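Local coordinates for protein SPI-1 type 3 secretion system secretin (Salmonella enterica subsp. enterica serovar Typhimurium, PDB 4G08) that forms a ring-shaped multimer with an apparent central pore in the outer membrane, part of the type III secretion system that injects effector proteins into host cells, at residues 79-84 with 133-138; 96-101 with 145-150. All blocks are in the same frame, centred on the assembly; numbering follows the deposited sequence. Where two conformers were deposited one is given.

Contact 1 of 2, residues 79-84 with 133-138; sequences AIYIYD and PPVYVD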
loop_
_atom_site.group_PDB
_atom_site.type_symbol
_atom_site.label_atom_id
_atom_site.label_comp_id
_atom_site.label_asym_id
_atom_site.label_seq_id
_atom_site.Cartn_x
_atom_site.Cartn_y
_atom_site.Cartn_z
ATOM N N ALA A 79 3.597 9.186 -5.403
ATOM C CA ALA A 79 2.994 9.710 -4.188
ATOM C C ALA A 79 2.907 8.624 -3.132
ATOM O O ALA A 79 2.893 7.437 -3.453
ATOM C CB ALA A 79 1.610 10.256 -4.487
ATOM N N ILE A 80 2.886 9.040 -1.872
ATOM C CA ILE A 80 2.774 8.111 -0.754
ATOM C C ILE A 80 1.386 8.217 -0.135
ATOM O O ILE A 80 0.913 9.315 0.166
ATOM C CB ILE A 80 3.833 8.400 0.324
ATOM C CG1 ILE A 80 5.236 8.204 -0.252
ATOM C CG2 ILE A 80 3.627 7.501 1.534
ATOM C CD1 ILE A 80 6.349 8.567 0.707
ATOM N N TYR A 81 0.715 7.089 0.013
ATOM C CA TYR A 81 -0.630 7.043 0.565
ATOM C C TYR A 81 -0.588 6.367 1.915
ATOM O O TYR A 81 -0.051 5.336 2.066
ATOM C CB TYR A 81 -1.603 6.291 -0.358
ATOM C CG TYR A 81 -1.678 6.813 -1.760
ATOM C CD1 TYR A 81 -0.683 6.532 -2.659
ATOM C CD2 TYR A 81 -2.742 7.545 -2.200
ATOM C CE1 TYR A 81 -0.725 6.984 -3.898
ATOM C CE2 TYR A 81 -2.776 8.000 -3.474
ATOM C CZ TYR A 81 -1.763 7.716 -4.314
ATOM O OH TYR A 81 -1.750 8.132 -5.617
ATOM N N ILE A 82 -1.209 6.994 2.881
ATOM C CA ILE A 82 -1.273 6.481 4.242
ATOM C C ILE A 82 -2.724 6.350 4.693
ATOM O O ILE A 82 -3.529 7.268 4.529
ATOM C CB ILE A 82 -0.512 7.395 5.219
ATOM C CG1 ILE A 82 0.971 7.447 4.835
ATOM C CG2 ILE A 82 -0.668 6.894 6.648
ATOM C CD1 ILE A 82 1.713 8.625 5.418
ATOM N N TYR A 83 -3.056 5.168 5.200
ATOM C CA TYR A 83 -4.400 4.868 5.679
ATOM C C TYR A 83 -4.332 4.299 7.079
ATOM O O TYR A 83 -3.336 3.687 7.451
ATOM C CB TYR A 83 -5.072 3.817 4.801
ATOM C CG TYR A 83 -5.151 4.172 3.348
ATOM C CD1 TYR A 83 -4.125 3.827 2.490
ATOM C CD2 TYR A 83 -6.338 4.635 2.802
ATOM C CE1 TYR A 83 -4.218 4.063 1.144
ATOM C CE2 TYR A 83 -6.453 4.844 1.449
ATOM C CZ TYR A 83 -5.386 4.556 0.626
ATOM O OH TYR A 83 -5.477 4.740 -0.729
ATOM N N ASP A 84 -5.472 4.319 7.760
ATOM C CA ASP A 84 -5.666 3.562 8.988
ATOM C C ASP A 84 -5.802 2.094 8.631
ATOM O O ASP A 84 -6.375 1.754 7.601
ATOM C CB ASP A 84 -6.935 4.049 9.696
ATOM C CG ASP A 84 -7.064 3.509 11.108
ATOM O OD1 ASP A 84 -6.368 4.035 12.009
ATOM O OD2 ASP A 84 -8.026 2.754 11.362
ATOM N N PRO A 133 -3.755 -1.487 1.166
ATOM C CA PRO A 133 -4.280 -0.152 0.944
ATOM C C PRO A 133 -5.195 -0.128 -0.262
ATOM O O PRO A 133 -4.889 -0.734 -1.284
ATOM C CB PRO A 133 -3.033 0.684 0.669
ATOM C CG PRO A 133 -1.907 -0.071 1.258
ATOM C CD PRO A 133 -2.295 -1.510 1.339
ATOM N N PRO A 134 -6.274 0.647 -0.181
ATOM C CA PRO A 134 -7.226 0.680 -1.268
ATOM C C PRO A 134 -6.598 1.015 -2.617
ATOM O O PRO A 134 -6.848 0.331 -3.607
ATOM C CB PRO A 134 -8.191 1.774 -0.834
ATOM C CG PRO A 134 -8.201 1.669 0.649
ATOM C CD PRO A 134 -6.832 1.212 1.058
ATOM N N VAL A 135 -5.722 2.002 -2.652
ATOM C CA VAL A 135 -5.107 2.361 -3.912
ATOM C C VAL A 135 -4.307 1.194 -4.508
ATOM O O VAL A 135 -4.272 1.013 -5.727
ATOM C CB VAL A 135 -4.186 3.562 -3.746
ATOM C CG1 VAL A 135 -3.048 3.198 -2.819
ATOM C CG2 VAL A 135 -3.669 3.998 -5.099
ATOM N N TYR A 136 -3.706 0.380 -3.649
ATOM C CA TYR A 136 -2.954 -0.797 -4.096
ATOM C C TYR A 136 -3.873 -1.897 -4.620
ATOM O O TYR A 136 -3.657 -2.447 -5.703
ATOM C CB TYR A 136 -2.109 -1.333 -2.944
ATOM C CG TYR A 136 -1.337 -2.577 -3.274
ATOM C CD1 TYR A 136 -0.276 -2.547 -4.161
ATOM C CD2 TYR A 136 -1.593 -3.752 -2.598
ATOM C CE1 TYR A 136 0.432 -3.690 -4.451
ATOM C CE2 TYR A 136 -0.871 -4.884 -2.850
ATOM C CZ TYR A 136 0.130 -4.851 -3.783
ATOM O OH TYR A 136 0.898 -5.976 -3.952
ATOM N N VAL A 137 -4.874 -2.236 -3.827
ATOM C CA VAL A 137 -5.768 -3.326 -4.160
ATOM C C VAL A 137 -6.517 -3.021 -5.448
ATOM O O VAL A 137 -6.658 -3.880 -6.314
ATOM C CB VAL A 137 -6.771 -3.570 -3.027
ATOM C CG1 VAL A 137 -7.821 -4.574 -3.464
ATOM C CG2 VAL A 137 -6.044 -4.072 -1.791
ATOM N N ASP A 138 -6.868 -1.757 -5.637
ATOM C CA ASP A 138 -7.556 -1.345 -6.853
ATOM C C ASP A 138 -6.682 -1.605 -8.072
ATOM O O ASP A 138 -7.149 -2.087 -9.102
ATOM C CB ASP A 138 -7.900 0.138 -6.790
ATOM C CG ASP A 138 -9.044 0.432 -5.846
ATOM O OD1 ASP A 138 -9.699 -0.523 -5.379
ATOM O OD2 ASP A 138 -9.346 1.626 -5.644
#
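The hydroxyl of Y83 is the polar atom that strand 80-84 offers to the start of helix 134-150, and it takes a weak hydrogen bond from V135 N, with N to OH at 3.4 Å and an N-H...O angle of 144°. V135 N lies in the first turn of the helix, where an amide has no preceding turn to supply a carbonyl. P133 is at the N-cap position, and its own O accepts the amide of V137 and, weakly, that of Y136.

Around this weak bond the contact is aromatic on apolar. Y83 and P134 reach toward each other tip to tip, and P134 CD sits over the centre of the Y83 ring, 3.6 Å from its centroid, a close CH-pi contact. P134 CG leans toward CE2 of the same ring. P133 crosses Y83 at about a right angle, its CB lying 3.6 Å from Y83 CE1. V135 joins the two tyrosines: its CG1, between backbone N and carbonyl carbon (chi1 64°), approaches Y83 OH at 3.6 Å and also lies above one face of the Y81 ring, offset toward the rim, 4.0 Å from Y81 CG. The Y81 hydroxyl turns to D76 instead, while Y74 of the neighbouring strand 71-75 touches both P133 and V135.

This is an interface between the N0 domain and the following secretin short domain. With one weak polar bond, it rests mainly on CH-pi and other apolar contacts of the two tyrosines with P133, P134 and V135; no charged pair joins the two segments, and the partial positive charge of the helix start may modestly polarise the Y83 hydroxyl.

Contact 2 of 2, residues 96-101 with 145-150; sequences RNVSLN and TMMDKQ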
loop_
_atom_site.group_PDB
_atom_site.type_symbol
_atom_site.label_atom_id
_atom_site.label_comp_id
_atom_site.label_asym_id
_atom_site.label_seq_id
_atom_site.Cartn_x
_atom_site.Cartn_y
_atom_site.Cartn_z
ATOM N N ARG A 96 -8.251 -16.472 -13.971
ATOM C CA ARG A 96 -8.549 -17.765 -14.592
ATOM C C ARG A 96 -7.560 -18.199 -15.679
ATOM O O ARG A 96 -7.465 -19.391 -15.971
ATOM C CB ARG A 96 -9.956 -17.762 -15.180
ATOM C CG ARG A 96 -10.989 -17.041 -14.339
ATOM C CD ARG A 96 -11.490 -17.982 -13.268
ATOM N NE ARG A 96 -12.434 -17.369 -12.353
ATOM C CZ ARG A 96 -12.841 -17.958 -11.239
ATOM N NH1 ARG A 96 -12.429 -19.186 -10.959
ATOM N NH2 ARG A 96 -13.665 -17.333 -10.420
ATOM N N ASN A 97 -7.022 -17.240 -16.429
ATOM C CA ASN A 97 -6.323 -17.550 -17.688
ATOM C C ASN A 97 -4.823 -17.306 -17.655
ATOM O O ASN A 97 -4.139 -17.441 -18.672
ATOM C CB ASN A 97 -6.933 -16.768 -18.848
ATOM C CG ASN A 97 -8.429 -16.954 -18.939
ATOM O OD1 ASN A 97 -8.929 -18.066 -18.799
ATOM N ND2 ASN A 97 -9.158 -15.847 -18.976
ATOM N N VAL A 98 -4.310 -17.016 -16.469
ATOM C CA VAL A 98 -2.889 -16.795 -16.273
ATOM C C VAL A 98 -2.463 -17.425 -14.961
ATOM O O VAL A 98 -3.265 -17.534 -14.039
ATOM C CB VAL A 98 -2.603 -15.296 -16.219
ATOM C CG1 VAL A 98 -1.338 -15.011 -15.437
ATOM C CG2 VAL A 98 -2.502 -14.755 -17.628
ATOM N N SER A 99 -1.233 -17.920 -14.905
ATOM C CA SER A 99 -0.736 -18.518 -13.674
ATOM C C SER A 99 -0.520 -17.437 -12.642
ATOM O O SER A 99 -0.155 -16.310 -12.971
ATOM C CB SER A 99 0.565 -19.289 -13.895
ATOM O OG SER A 99 1.622 -18.433 -14.290
ATOM N N LEU A 100 -0.757 -17.793 -11.391
ATOM C CA LEU A 100 -0.569 -16.857 -10.316
ATOM C C LEU A 100 0.874 -16.396 -10.328
ATOM O O LEU A 100 1.160 -15.248 -10.127
ATOM C CB LEU A 100 -0.933 -17.478 -8.986
ATOM C CG LEU A 100 -0.688 -16.604 -7.759
ATOM C CD1 LEU A 100 -1.357 -15.278 -7.871
ATOM C CD2 LEU A 100 -1.113 -17.298 -6.472
ATOM N N ASN A 101 1.770 -17.321 -10.622
ATOM C CA ASN A 101 3.168 -16.982 -10.665
ATOM C C ASN A 101 3.527 -15.998 -11.768
ATOM O O ASN A 101 4.280 -15.101 -11.545
ATOM C CB ASN A 101 4.058 -18.232 -10.679
ATOM C CG ASN A 101 5.473 -17.940 -10.266
ATOM O OD1 ASN A 101 5.760 -17.782 -9.103
ATOM N ND2 ASN A 101 6.346 -17.827 -11.225
ATOM N N THR A 145 -7.750 -8.096 -13.930
ATOM C CA THR A 145 -8.866 -8.087 -14.867
ATOM C C THR A 145 -8.404 -7.879 -16.300
ATOM O O THR A 145 -8.815 -8.611 -17.202
ATOM C CB THR A 145 -9.906 -7.019 -14.502
ATOM O OG1 THR A 145 -10.325 -7.206 -13.143
ATOM C CG2 THR A 145 -11.109 -7.134 -15.410
ATOM N N MET A 146 -7.471 -6.953 -16.494
ATOM C CA MET A 146 -6.897 -6.727 -17.809
ATOM C C MET A 146 -6.165 -7.975 -18.282
ATOM O O MET A 146 -6.337 -8.401 -19.425
ATOM C CB MET A 146 -5.944 -5.532 -17.790
ATOM C CG MET A 146 -6.635 -4.179 -17.690
ATOM S SD MET A 146 -8.064 -3.945 -18.778
ATOM C CE MET A 146 -7.536 -4.749 -20.292
ATOM N N MET A 147 -5.315 -8.533 -17.428
ATOM C CA MET A 147 -4.516 -9.671 -17.843
ATOM C C MET A 147 -5.348 -10.917 -18.134
ATOM O O MET A 147 -5.003 -11.698 -19.020
ATOM C CB MET A 147 -3.442 -9.992 -16.815
ATOM C CG MET A 147 -2.423 -10.965 -17.368
ATOM S SD MET A 147 -0.897 -11.113 -16.421
ATOM C CE MET A 147 -0.174 -9.509 -16.736
ATOM N N ASP A 148 -6.385 -11.156 -17.344
ATOM C CA ASP A 148 -7.205 -12.337 -17.558
ATOM C C ASP A 148 -7.921 -12.262 -18.897
ATOM O O ASP A 148 -7.950 -13.227 -19.659
ATOM C CB ASP A 148 -8.218 -12.495 -16.431
ATOM C CG ASP A 148 -8.223 -13.885 -15.859
ATOM O OD1 ASP A 148 -7.258 -14.632 -16.125
ATOM O OD2 ASP A 148 -9.220 -14.256 -15.204
ATOM N N LYS A 149 -8.466 -11.097 -19.207
ATOM C CA LYS A 149 -9.148 -10.937 -20.471
ATOM C C LYS A 149 -8.217 -11.152 -21.649
ATOM O O LYS A 149 -8.588 -11.778 -22.639
ATOM C CB LYS A 149 -9.775 -9.566 -20.572
ATOM C CG LYS A 149 -10.548 -9.428 -21.859
ATOM C CD LYS A 149 -11.173 -8.060 -21.961
ATOM C CE LYS A 149 -12.263 -7.912 -20.919
ATOM N NZ LYS A 149 -13.387 -8.851 -21.181
ATOM N N GLN A 150 -7.051 -10.521 -21.582
ATOM C CA GLN A 150 -6.177 -10.582 -22.735
ATOM C C GLN A 150 -5.688 -12.025 -22.988
ATOM O O GLN A 150 -5.065 -12.286 -24.019
ATOM C CB GLN A 150 -5.030 -9.574 -22.625
ATOM C CG GLN A 150 -5.442 -8.108 -22.805
ATOM C CD GLN A 150 -6.646 -7.911 -23.729
ATOM O OE1 GLN A 150 -7.435 -6.973 -23.493
ATOM N NE2 GLN A 150 -6.524 -8.403 -24.960
#
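The β-α-β-β-α unit of the secretin short domain, the ring-building fold of this periplasmic region, has D148 near the end of its second helix, 134-150, holding the turn that leads into its first, 100-109. The carboxylate of D148 spans two successive backbone amides of that turn: R96 N meets OD2 at 2.7 Å and N97 N meets OD1 at 2.6 Å. Both bonds are nearly straight, at 173° and 163°, and both donors come in on the syn side, slightly out of the carboxylate plane. Two such bonds would be expected to fix the rotation of the group, whose chi1 of -131° departs from a staggered position. The R96 guanidinium makes no contact with the carboxylate.

N97 returns the grip through its side chain. Its ND2 donates to D148 O at 3.0 Å, arriving from above the carbonyl plane, while the acceptor lies close to the plane of the N97 amide. N97 and V98 also touch N151, just beyond the segment.

Beside these polar bonds, V98 and M147 cross at about a right angle and share F103 of helix 100-109 as a neighbour. V98 CG2 rests 3.8 Å from M147 CG, and V98 CG1 lies 4.0 Å from M147 SD.

Helix 134-150 is the element common to both contacts: contact 1 uses its first turn and contact 2 its last turns, with centres 23 Å apart and nearest atoms about 7 Å apart. Along the chain the segments alternate, 79-84, 96-101, 133-138, then 145-150. Contact 1 joins two domains, meeting strand 80-84 of the N0 domain, the middle strand of a mixed sheet. Contact 2 lies wholly within the short domain, tying the helix to the turn between strand 89-94 and helix 100-109. In this periplasmic part of the secretin, the same helix thus touches the N0 domain near its start and is tied into its own domain near its far end.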